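Side-chain contacts in YcaO (Methanopyrus kandleri, PDB 6CIB), which binds ADP and magnesium in its nucleotide site and probably uses ATP to drive thioamidation of a peptide backbone: residues Asp169-Ser172 and Ile173-Phe177; Ala225-Val228 and Glu229-Val232. One frame throughout, in Å; residues are numbered along the deposited sequence.

Interaction 1. Residues Asp169-Ser172 and Ile173-Phe177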
loop_
_atom_site.group_PDB
_atom_site.type_symbol
_atom_site.label_atom_id
_atom_site.label_comp_id
_atom_site.label_asym_id
_atom_site.label_seq_id
_atom_site.Cartn_x
_atom_site.Cartn_y
_atom_site.Cartn_z
ATOM N N ASP A 169 5.840 7.167 -0.741
ATOM C CA ASP A 169 6.761 8.302 -0.557
ATOM C C ASP A 169 8.100 8.031 -1.251
ATOM O O ASP A 169 8.588 8.894 -1.999
ATOM C CB ASP A 169 6.957 8.644 0.931
ATOM C CG ASP A 169 7.877 9.850 1.142
ATOM O OD1 ASP A 169 7.426 11.008 0.999
ATOM O OD2 ASP A 169 9.060 9.629 1.456
ATOM N N SER A 170 8.670 6.843 -1.010
ATOM C CA SER A 170 9.904 6.392 -1.673
ATOM C C SER A 170 9.766 6.343 -3.192
ATOM O O SER A 170 10.610 6.881 -3.907
ATOM C CB SER A 170 10.336 5.016 -1.165
ATOM O OG SER A 170 10.902 5.091 0.125
ATOM N N TRP A 171 8.699 5.697 -3.669
ATOM C CA TRP A 171 8.408 5.603 -5.095
ATOM C C TRP A 171 8.228 6.996 -5.723
ATOM O O TRP A 171 8.767 7.255 -6.802
ATOM C CB TRP A 171 7.202 4.677 -5.327
ATOM C CG TRP A 171 6.821 4.436 -6.758
ATOM C CD1 TRP A 171 7.602 4.613 -7.869
ATOM C CD2 TRP A 171 5.564 3.929 -7.232
ATOM N NE1 TRP A 171 6.903 4.280 -9.001
ATOM C CE2 TRP A 171 5.649 3.859 -8.647
ATOM C CE3 TRP A 171 4.368 3.544 -6.603
ATOM C CZ2 TRP A 171 4.584 3.412 -9.446
ATOM C CZ3 TRP A 171 3.304 3.104 -7.398
ATOM C CH2 TRP A 171 3.427 3.034 -8.807
ATOM N N SER A 172 7.511 7.883 -5.028
ATOM C CA SER A 172 7.308 9.268 -5.478
ATOM C C SER A 172 8.615 10.063 -5.597
ATOM O O SER A 172 8.787 10.825 -6.540
ATOM C CB SER A 172 6.341 9.993 -4.558
ATOM O OG SER A 172 5.050 9.432 -4.650
ATOM N N ILE A 173 9.521 9.859 -4.644
ATOM C CA ILE A 173 10.863 10.449 -4.667
ATOM C C ILE A 173 11.688 9.985 -5.876
ATOM O O ILE A 173 12.285 10.810 -6.567
ATOM C CB ILE A 173 11.570 10.263 -3.284
ATOM C CG1 ILE A 173 11.490 11.560 -2.483
ATOM C CG2 ILE A 173 13.031 9.852 -3.388
ATOM C CD1 ILE A 173 10.094 11.923 -2.032
ATOM N N VAL A 174 11.678 8.678 -6.130
ATOM C CA VAL A 174 12.357 8.074 -7.279
ATOM C C VAL A 174 11.834 8.633 -8.612
ATOM O O VAL A 174 12.629 8.996 -9.468
ATOM C CB VAL A 174 12.301 6.517 -7.212
ATOM C CG1 VAL A 174 12.779 5.863 -8.510
ATOM C CG2 VAL A 174 13.140 6.012 -6.043
ATOM N N GLU A 175 10.514 8.732 -8.765
ATOM C CA GLU A 175 9.907 9.268 -9.992
ATOM C C GLU A 175 10.075 10.790 -10.164
ATOM O O GLU A 175 10.317 11.259 -11.275
ATOM C CB GLU A 175 8.417 8.893 -10.105
ATOM C CG GLU A 175 8.094 7.398 -10.093
ATOM C CD GLU A 175 8.598 6.608 -11.295
ATOM O OE1 GLU A 175 9.068 7.193 -12.289
ATOM O OE2 GLU A 175 8.517 5.363 -11.243
ATOM N N TYR A 176 9.939 11.545 -9.074
ATOM C CA TYR A 176 10.071 13.011 -9.114
ATOM C C TYR A 176 11.470 13.454 -9.566
ATOM O O TYR A 176 11.590 14.306 -10.441
ATOM C CB TYR A 176 9.733 13.623 -7.751
ATOM C CG TYR A 176 9.573 15.130 -7.743
ATOM C CD1 TYR A 176 8.352 15.725 -8.083
ATOM C CD2 TYR A 176 10.634 15.962 -7.372
ATOM C CE1 TYR A 176 8.197 17.108 -8.068
ATOM C CE2 TYR A 176 10.492 17.348 -7.353
ATOM C CZ TYR A 176 9.273 17.914 -7.700
ATOM O OH TYR A 176 9.126 19.280 -7.681
ATOM N N PHE A 177 12.506 12.856 -8.971
ATOM C CA PHE A 177 13.901 13.185 -9.265
ATOM C C PHE A 177 14.519 12.280 -10.320
ATOM O O PHE A 177 15.674 12.484 -10.694
ATOM C CB PHE A 177 14.754 13.096 -7.998
ATOM C CG PHE A 177 14.421 14.127 -6.963
ATOM C CD1 PHE A 177 14.730 15.479 -7.170
ATOM C CD2 PHE A 177 13.808 13.750 -5.767
ATOM C CE1 PHE A 177 14.427 16.430 -6.200
ATOM C CE2 PHE A 177 13.501 14.701 -4.796
ATOM C CZ PHE A 177 13.811 16.039 -5.012
#
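At the edge of the Trp171 indole, close to the ring plane, sits the carboxylate oxygen OE2 of Glu175, one helical turn further on; Phe235 stacks on the ring from elsewhere in the chain. Trp171 NE1 gives its hydrogen to Glu175 OE2 at 3.0 Å, with an N-H...O angle of 145°. The oxygen receives it on its anti lone pair, and the carboxylate plane is turned 68° from the indole. With CG of Glu175 beside its own backbone N, that carbon lies 3.4 Å from Trp171 O, and the bend at chi2 (-66°) then turns the carboxylate to NE1. The same i to i+4 spacing carries the backbone ladder of helix 154-177, as in Glu175 N to Trp171 O at 3.0 Å. Two residues earlier, Ile173 CD1 lies 3.4 Å from Asp169 O, the two side chains running alongside each other; the Asp169 carboxylate meets Arg212 and the backbone N of Ser355. Trp292 NE1 also donates to Glu175 OE2, while His291 is bonded to OE1. Gripped by two indole N-H groups on one oxygen and by an imidazole on the other, the carboxylate is fixed in its rotation and probably stabilised in its charged form.

Interaction 2. Residues Ala225-Val228 and Glu229-Val232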
loop_
_atom_site.group_PDB
_atom_site.type_symbol
_atom_site.label_atom_id
_atom_site.label_comp_id
_atom_site.label_asym_id
_atom_site.label_seq_id
_atom_site.Cartn_x
_atom_site.Cartn_y
_atom_site.Cartn_z
ATOM N N ALA A 225 9.208 -7.839 -20.401
ATOM C CA ALA A 225 8.431 -8.901 -21.045
ATOM C C ALA A 225 8.299 -8.601 -22.528
ATOM O O ALA A 225 8.444 -7.443 -22.946
ATOM C CB ALA A 225 7.053 -9.027 -20.396
ATOM N N GLU A 226 8.016 -9.632 -23.322
ATOM C CA GLU A 226 7.798 -9.426 -24.755
ATOM C C GLU A 226 6.437 -8.806 -25.072
ATOM O O GLU A 226 6.266 -8.188 -26.122
ATOM C CB GLU A 226 8.087 -10.695 -25.577
ATOM C CG GLU A 226 7.165 -11.882 -25.344
ATOM C CD GLU A 226 7.542 -13.101 -26.183
ATOM O OE1 GLU A 226 8.283 -12.955 -27.186
ATOM O OE2 GLU A 226 7.092 -14.219 -25.839
ATOM N N ARG A 227 5.487 -8.959 -24.153
ATOM C CA ARG A 227 4.232 -8.205 -24.179
ATOM C C ARG A 227 4.332 -7.027 -23.213
ATOM O O ARG A 227 4.743 -7.192 -22.052
ATOM C CB ARG A 227 3.045 -9.098 -23.806
ATOM C CG ARG A 227 2.707 -10.179 -24.828
ATOM C CD ARG A 227 1.651 -11.157 -24.321
ATOM N NE ARG A 227 0.530 -10.500 -23.635
ATOM C CZ ARG A 227 -0.500 -9.896 -24.232
ATOM N NH1 ARG A 227 -0.596 -9.842 -25.559
ATOM N NH2 ARG A 227 -1.448 -9.338 -23.490
ATOM N N VAL A 228 3.948 -5.848 -23.700
ATOM C CA VAL A 228 4.118 -4.583 -22.978
ATOM C C VAL A 228 3.240 -4.450 -21.710
ATOM O O VAL A 228 3.677 -3.890 -20.707
ATOM C CB VAL A 228 3.974 -3.363 -23.944
ATOM C CG1 VAL A 228 2.522 -3.114 -24.355
ATOM C CG2 VAL A 228 4.590 -2.112 -23.345
ATOM N N GLU A 229 2.020 -4.979 -21.764
ATOM C CA GLU A 229 1.082 -4.961 -20.636
ATOM C C GLU A 229 1.559 -5.824 -19.461
ATOM O O GLU A 229 1.093 -5.650 -18.334
ATOM C CB GLU A 229 -0.339 -5.369 -21.071
ATOM C CG GLU A 229 -0.425 -6.466 -22.127
ATOM C CD GLU A 229 -0.138 -5.966 -23.543
ATOM O OE1 GLU A 229 0.819 -6.483 -24.159
ATOM O OE2 GLU A 229 -0.848 -5.053 -24.037
ATOM N N GLU A 230 2.506 -6.720 -19.745
ATOM C CA GLU A 230 3.137 -7.587 -18.749
ATOM C C GLU A 230 4.421 -7.000 -18.156
ATOM O O GLU A 230 5.134 -7.668 -17.393
ATOM C CB GLU A 230 3.357 -8.982 -19.336
ATOM C CG GLU A 230 2.027 -9.649 -19.659
ATOM C CD GLU A 230 2.091 -11.154 -19.719
ATOM O OE1 GLU A 230 1.036 -11.753 -19.999
ATOM O OE2 GLU A 230 3.172 -11.735 -19.491
HETATM N N MSE A 231 4.697 -5.745 -18.508
HETATM C CA MSE A 231 5.789 -4.984 -17.907
HETATM C C MSE A 231 5.156 -4.165 -16.826
HETATM O O MSE A 231 4.600 -3.089 -17.074
HETATM C CB MSE A 231 6.546 -4.143 -18.932
HETATM C CG MSE A 231 7.444 -5.077 -19.729
HETATM SE SE MSE A 231 8.398 -4.047 -21.110
HETATM C CE MSE A 231 9.641 -3.067 -19.947
ATOM N N VAL A 232 5.220 -4.708 -15.615
ATOM C CA VAL A 232 4.539 -4.154 -14.459
ATOM C C VAL A 232 5.570 -3.845 -13.377
ATOM O O VAL A 232 6.751 -4.215 -13.492
ATOM C CB VAL A 232 3.430 -5.105 -13.914
ATOM C CG1 VAL A 232 2.289 -5.282 -14.921
ATOM C CG2 VAL A 232 4.000 -6.460 -13.484
HETATM O O HOH W 1 4.999 -11.199 -22.353
#
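Residues Arg227 to Met231 coil through two overlapping turns, Glu230 N donating to Arg227 O at 3.2 Å and Met231 N to Val228 O at 3.1 Å, both i to i+3 bonds. Out of this coil Arg227 and Glu229 fold back on each other. Glu229 bends at chi2 (-78°) and brings its carboxylate over one face of the Arg227 guanidinium, the two planes only 25° apart. OE1 of Glu229 lies over the centre of that group and 3.7 Å from Arg227 NH2, a long salt bridge in which charge attracts charge but no N-H points at the oxygen. Glu230 comes instead to the guanidinium edge: its OE1 is 3.9 Å from Arg227 NE, again long, with the carboxylate turned 81° from the guanidinium.

The coil belongs to the connection between strands 217-224 and 233-238, a beta hairpin whose backbone pairing reaches the loop at Val232 and Thr223. Within the loop, Ala225 CB packs 3.8 Å from Glu230 CB, and Met231, present as selenomethionine, lays its CG 3.3 Å from Ala225 N before its far end reaches helix 282-288, where Leu285 also meets Val228. A water accepts from Arg227 N at 2.9 Å and donates weakly to Glu230 OE2, joining the start of the turn to the acid. Glu230 OE1 has a second cation in Arg260 of helix 241-260, so the carboxylate of this buried residue is shared by two arginines, which would probably favour its ionised state.

Interaction 1 is the more buried, lying on the last turns of helix 154-177, whereas interaction 2 is partly buried, farther from the centre of the chain, in the loop joining two strands. Their centres are 22 Å apart, with about 8 Å between their nearest atoms, and they share no secondary-structure element. Regular i to i+4 bonding and a neutral indole N-H donating to an acid mark the helix; i to i+3 turns and long salt bridges mark the loop. In each, a glutamate also has a polar partner outside the two segments. Helix 154-177 also carries nucleotide-site residues such as Glu156 and Gln160, while the loop is remote from the nucleotide and metal sites.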